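Local coordinates for adhesion G-protein coupled receptor G6 (Danio rerio, PDB 6V55) that probably acts as a cell-adhesion receptor of the G protein-coupled family with a role in myelination, through a large, calcium-binding extracellular region, at residues N607-F620 / I666-R679. Residues are numbered along the deposited sequence; the frame is centred on the assembly and turned at random.
Sequences NLVVGVSALDTTNF and IEKVSRINFMFFGR
V609, G611 and S613 pair with F676, F674 and I672 respectively, two backbone hydrogen bonds to a pair, so antiparallel strands 608-614 and 671-677 satisfy each other's inward-facing N-H and C=O groups. The intervening residues turn their polar backbone outward: V610 and V612 bond to I603 and L601, N673 and M675 to S701 and A699. Two residues along from S613 and I672, L615 N donates to S670 O (2.8 Å). A water accepts from T617 OG1 (2.9 Å) and donates to the carbonyls of I666 and V669.

At the other end G678 N reaches N607 O (2.8 Å) from above the carbonyl plane. The N607 amide lies alongside the R679 chain, OD1 3.2 Å from R679 CG, its plane steeply inclined to the guanidinium; its OD1 and ND2 are both hydrogen-bonded elsewhere, and N607 N is taken by S566 OG. An alanine here would probably leave those amide partners without their mate and open a gap beside R679.

Beta-branched V609, V610, V612 and I672 and the phenylalanines suit an extended backbone. L608, with CG anti to its nitrogen (chi1 179°), lays CD1 over one face of the F677 ring, 3.8 Å from its centroid. On the same side, V610 flanks M675, and buried N673 touches V612 CG1 through OD1 while ND2 bonds to S701 OG; M675 and N673 pack on helix 573-593. I672, F674 and F676 meet strand 623-628 of a second sheet, and the L615 side chain crosses that of I672 at about a right angle, CD1 against CG1. Two sheets packed through such an apolar layer, helices alongside, are consistent with the beta-sandwich of the GAIN domain that carries the GPS motif in adhesion receptors.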
loop_
_atom_site.group_PDB
_atom_site.type_symbol
_atom_site.label_atom_id
_atom_site.label_comp_id
_atom_site.label_asym_id
_atom_site.label_seq_id
_atom_site.Cartn_x
_atom_site.Cartn_y
_atom_site.Cartn_z
ATOM N N ASN A 607 12.707 23.786 18.064
ATOM C CA ASN A 607 12.486 25.204 18.355
ATOM C C ASN A 607 12.611 25.584 19.833
ATOM O O ASN A 607 12.255 26.716 20.196
ATOM C CB ASN A 607 11.106 25.649 17.872
ATOM C CG ASN A 607 10.872 25.344 16.427
ATOM O OD1 ASN A 607 11.552 25.880 15.546
ATOM N ND2 ASN A 607 9.883 24.491 16.160
ATOM N N LEU A 608 13.094 24.684 20.694
ATOM C CA LEU A 608 13.075 24.904 22.136
ATOM C C LEU A 608 14.175 24.088 22.794
ATOM O O LEU A 608 14.188 22.859 22.679
ATOM C CB LEU A 608 11.734 24.500 22.744
ATOM C CG LEU A 608 11.653 24.690 24.260
ATOM C CD1 LEU A 608 11.705 26.148 24.632
ATOM C CD2 LEU A 608 10.429 24.035 24.855
ATOM N N VAL A 609 15.073 24.759 23.506
ATOM C CA VAL A 609 16.040 24.076 24.355
ATOM C C VAL A 609 15.903 24.629 25.765
ATOM O O VAL A 609 15.763 25.846 25.947
ATOM C CB VAL A 609 17.474 24.202 23.802
ATOM C CG1 VAL A 609 17.860 25.643 23.468
ATOM C CG2 VAL A 609 18.458 23.567 24.721
ATOM N N VAL A 610 15.796 23.730 26.755
ATOM C CA VAL A 610 15.723 24.153 28.152
ATOM C C VAL A 610 16.852 23.463 28.897
ATOM O O VAL A 610 17.295 22.367 28.534
ATOM C CB VAL A 610 14.351 23.890 28.845
ATOM C CG1 VAL A 610 13.186 24.500 28.044
ATOM C CG2 VAL A 610 14.092 22.415 29.155
ATOM N N GLY A 611 17.362 24.142 29.908
ATOM C CA GLY A 611 18.514 23.635 30.633
ATOM C C GLY A 611 18.426 24.002 32.091
ATOM O O GLY A 611 17.880 25.047 32.459
ATOM N N VAL A 612 18.939 23.117 32.928
ATOM C CA VAL A 612 19.096 23.378 34.346
ATOM C C VAL A 612 20.552 23.110 34.659
ATOM O O VAL A 612 21.188 22.272 34.010
ATOM C CB VAL A 612 18.179 22.502 35.214
ATOM C CG1 VAL A 612 16.793 23.071 35.224
ATOM C CG2 VAL A 612 18.129 21.097 34.657
ATOM N N SER A 613 21.095 23.865 35.615
ATOM C CA SER A 613 22.420 23.611 36.165
ATOM C C SER A 613 22.412 23.997 37.634
ATOM O O SER A 613 21.658 24.884 38.050
ATOM C CB SER A 613 23.519 24.388 35.440
ATOM O OG SER A 613 23.511 25.751 35.818
ATOM N N ALA A 614 23.276 23.344 38.408
ATOM C CA ALA A 614 23.272 23.515 39.853
ATOM C C ALA A 614 24.012 24.791 40.259
ATOM O O ALA A 614 25.051 25.134 39.684
ATOM C CB ALA A 614 23.900 22.289 40.514
ATOM N N LEU A 615 23.465 25.496 41.255
ATOM C CA LEU A 615 24.024 26.748 41.765
ATOM C C LEU A 615 24.437 26.539 43.215
ATOM O O LEU A 615 23.593 26.232 44.067
ATOM C CB LEU A 615 23.023 27.912 41.668
ATOM C CG LEU A 615 23.404 29.417 41.790
ATOM C CD1 LEU A 615 22.275 30.322 41.347
ATOM C CD2 LEU A 615 23.770 29.923 43.188
ATOM N N ASP A 616 25.707 26.813 43.504
ATOM C CA ASP A 616 26.199 26.864 44.874
ATOM C C ASP A 616 26.059 28.286 45.413
ATOM O O ASP A 616 26.728 29.207 44.933
ATOM C CB ASP A 616 27.651 26.408 44.937
ATOM C CG ASP A 616 28.071 26.023 46.333
ATOM O OD1 ASP A 616 27.190 25.949 47.222
ATOM O OD2 ASP A 616 29.277 25.779 46.541
ATOM N N THR A 617 25.203 28.465 46.420
ATOM C CA THR A 617 24.977 29.802 46.960
ATOM C C THR A 617 26.135 30.314 47.816
ATOM O O THR A 617 26.191 31.516 48.078
ATOM C CB THR A 617 23.665 29.846 47.766
ATOM O OG1 THR A 617 23.519 28.663 48.565
ATOM C CG2 THR A 617 22.468 29.952 46.830
ATOM N N THR A 618 27.070 29.456 48.231
ATOM C CA THR A 618 28.197 29.915 49.042
ATOM C C THR A 618 29.279 30.535 48.166
ATOM O O THR A 618 29.649 31.705 48.342
ATOM C CB THR A 618 28.776 28.758 49.854
ATOM O OG1 THR A 618 29.700 28.030 49.036
ATOM C CG2 THR A 618 27.659 27.819 50.330
ATOM N N ASN A 619 29.809 29.751 47.226
ATOM C CA ASN A 619 30.657 30.293 46.178
ATOM C C ASN A 619 29.765 30.539 44.964
ATOM O O ASN A 619 29.675 29.727 44.042
ATOM C CB ASN A 619 31.814 29.344 45.869
ATOM C CG ASN A 619 32.897 29.982 44.937
ATOM O OD1 ASN A 619 32.698 31.043 44.315
ATOM N ND2 ASN A 619 34.060 29.329 44.871
ATOM N N PHE A 620 29.098 31.676 44.969
ATOM C CA PHE A 620 28.526 32.224 43.749
ATOM C C PHE A 620 29.254 33.538 43.490
ATOM O O PHE A 620 29.093 34.503 44.243
ATOM C CB PHE A 620 27.007 32.412 43.835
ATOM C CG PHE A 620 26.391 32.987 42.560
ATOM C CD1 PHE A 620 26.100 32.158 41.481
ATOM C CD2 PHE A 620 26.139 34.367 42.436
ATOM C CE1 PHE A 620 25.538 32.676 40.301
ATOM C CE2 PHE A 620 25.601 34.900 41.255
ATOM C CZ PHE A 620 25.293 34.046 40.187
ATOM N N ILE A 666 17.390 32.542 50.285
ATOM C CA ILE A 666 18.653 32.079 49.718
ATOM C C ILE A 666 18.854 30.572 49.889
ATOM O O ILE A 666 19.677 29.981 49.179
ATOM C CB ILE A 666 19.795 32.920 50.320
ATOM C CG1 ILE A 666 21.018 32.908 49.416
ATOM C CG2 ILE A 666 20.177 32.469 51.715
ATOM C CD1 ILE A 666 21.673 34.258 49.368
ATOM N N GLU A 667 18.100 29.925 50.773
ATOM C CA GLU A 667 18.148 28.479 50.878
ATOM C C GLU A 667 17.181 27.804 49.932
ATOM O O GLU A 667 17.286 26.596 49.724
ATOM C CB GLU A 667 17.847 28.029 52.303
ATOM C CG GLU A 667 19.057 28.011 53.201
ATOM C CD GLU A 667 18.742 28.581 54.566
ATOM O OE1 GLU A 667 19.694 28.958 55.288
ATOM O OE2 GLU A 667 17.535 28.652 54.908
ATOM N N LYS A 668 16.262 28.543 49.333
ATOM C CA LYS A 668 15.440 28.000 48.265
ATOM C C LYS A 668 16.089 28.152 46.888
ATOM O O LYS A 668 15.418 27.939 45.871
ATOM C CB LYS A 668 14.054 28.664 48.286
ATOM C CG LYS A 668 13.363 28.517 49.643
ATOM C CD LYS A 668 12.129 29.396 49.778
ATOM C CE LYS A 668 11.565 29.378 51.212
ATOM N NZ LYS A 668 10.330 30.217 51.387
ATOM N N VAL A 669 17.369 28.519 46.833
ATOM C CA VAL A 669 18.084 28.723 45.579
ATOM C C VAL A 669 19.045 27.552 45.395
ATOM O O VAL A 669 20.067 27.440 46.086
ATOM C CB VAL A 669 18.812 30.072 45.555
ATOM C CG1 VAL A 669 19.635 30.215 44.286
ATOM C CG2 VAL A 669 17.806 31.207 45.650
ATOM N N SER A 670 18.699 26.672 44.466
ATOM C CA SER A 670 19.474 25.481 44.160
ATOM C C SER A 670 20.062 25.491 42.766
ATOM O O SER A 670 21.095 24.850 42.541
ATOM C CB SER A 670 18.596 24.215 44.258
ATOM O OG SER A 670 17.947 24.073 45.509
ATOM N N ARG A 671 19.405 26.159 41.817
ATOM C CA ARG A 671 19.618 25.891 40.409
ATOM C C ARG A 671 19.679 27.194 39.647
ATOM O O ARG A 671 19.236 28.225 40.128
ATOM C CB ARG A 671 18.496 25.046 39.801
ATOM C CG ARG A 671 18.463 23.618 40.234
ATOM C CD ARG A 671 17.066 23.239 40.615
ATOM N NE ARG A 671 16.937 21.792 40.793
ATOM C CZ ARG A 671 16.218 20.984 40.013
ATOM N NH1 ARG A 671 15.532 21.464 38.982
ATOM N NH2 ARG A 671 16.177 19.689 40.276
ATOM N N ILE A 672 20.225 27.127 38.435
ATOM C CA ILE A 672 20.002 28.131 37.401
ATOM C C ILE A 672 19.197 27.464 36.304
ATOM O O ILE A 672 19.502 26.334 35.917
ATOM C CB ILE A 672 21.314 28.692 36.829
ATOM C CG1 ILE A 672 22.302 28.949 37.960
ATOM C CG2 ILE A 672 21.038 29.966 36.018
ATOM C CD1 ILE A 672 23.533 29.733 37.578
ATOM N N ASN A 673 18.168 28.144 35.826
ATOM C CA ASN A 673 17.320 27.673 34.743
ATOM C C ASN A 673 17.591 28.500 33.496
ATOM O O ASN A 673 17.860 29.697 33.579
ATOM C CB ASN A 673 15.846 27.803 35.130
ATOM C CG ASN A 673 15.525 27.092 36.436
ATOM O OD1 ASN A 673 16.050 26.021 36.698
ATOM N ND2 ASN A 673 14.677 27.695 37.267
ATOM N N PHE A 674 17.494 27.877 32.333
ATOM C CA PHE A 674 17.726 28.622 31.102
ATOM C C PHE A 674 16.835 28.014 30.035
ATOM O O PHE A 674 16.808 26.793 29.888
ATOM C CB PHE A 674 19.209 28.547 30.713
ATOM C CG PHE A 674 19.610 29.431 29.560
ATOM C CD1 PHE A 674 19.509 28.977 28.240
ATOM C CD2 PHE A 674 20.173 30.676 29.788
ATOM C CE1 PHE A 674 19.895 29.767 27.171
ATOM C CE2 PHE A 674 20.575 31.482 28.713
ATOM C CZ PHE A 674 20.442 31.011 27.403
ATOM N N MET A 675 16.096 28.855 29.307
ATOM C CA MET A 675 15.292 28.433 28.159
ATOM C C MET A 675 15.580 29.345 26.975
ATOM O O MET A 675 15.703 30.565 27.136
ATOM C CB MET A 675 13.784 28.480 28.452
ATOM C CG MET A 675 13.379 27.834 29.754
ATOM S SD MET A 675 11.649 27.961 30.155
ATOM C CE MET A 675 11.845 28.484 31.862
ATOM N N PHE A 676 15.689 28.761 25.788
ATOM C CA PHE A 676 15.828 29.526 24.555
ATOM C C PHE A 676 14.665 29.155 23.649
ATOM O O PHE A 676 14.485 27.976 23.320
ATOM C CB PHE A 676 17.175 29.242 23.881
ATOM C CG PHE A 676 17.340 29.895 22.538
ATOM C CD1 PHE A 676 17.156 29.164 21.356
ATOM C CD2 PHE A 676 17.699 31.229 22.453
ATOM C CE1 PHE A 676 17.299 29.770 20.120
ATOM C CE2 PHE A 676 17.860 31.846 21.221
ATOM C CZ PHE A 676 17.652 31.120 20.052
ATOM N N PHE A 677 13.881 30.150 23.241
ATOM C CA PHE A 677 12.746 29.926 22.351
ATOM C C PHE A 677 13.158 30.335 20.940
ATOM O O PHE A 677 13.353 31.521 20.658
ATOM C CB PHE A 677 11.520 30.701 22.821
ATOM C CG PHE A 677 10.861 30.121 24.043
ATOM C CD1 PHE A 677 11.315 30.444 25.322
ATOM C CD2 PHE A 677 9.773 29.258 23.916
ATOM C CE1 PHE A 677 10.707 29.913 26.451
ATOM C CE2 PHE A 677 9.146 28.723 25.048
ATOM C CZ PHE A 677 9.617 29.060 26.313
ATOM N N GLY A 678 13.320 29.352 20.058
ATOM C CA GLY A 678 13.668 29.663 18.684
ATOM C C GLY A 678 12.546 30.302 17.896
ATOM O O GLY A 678 12.816 31.021 16.930
ATOM N N ARG A 679 11.297 30.064 18.292
ATOM C CA ARG A 679 10.131 30.586 17.601
ATOM C C ARG A 679 9.342 31.474 18.555
ATOM O O ARG A 679 9.399 31.306 19.779
ATOM C CB ARG A 679 9.277 29.441 17.055
ATOM C CG ARG A 679 9.983 28.697 15.928
ATOM C CD ARG A 679 9.009 28.041 14.975
ATOM N NE ARG A 679 8.109 29.025 14.392
ATOM C CZ ARG A 679 8.305 29.612 13.217
ATOM N NH1 ARG A 679 9.370 29.290 12.486
ATOM N NH2 ARG A 679 7.429 30.514 12.776
HETATM O O HOH W 1 20.956 27.247 48.825
#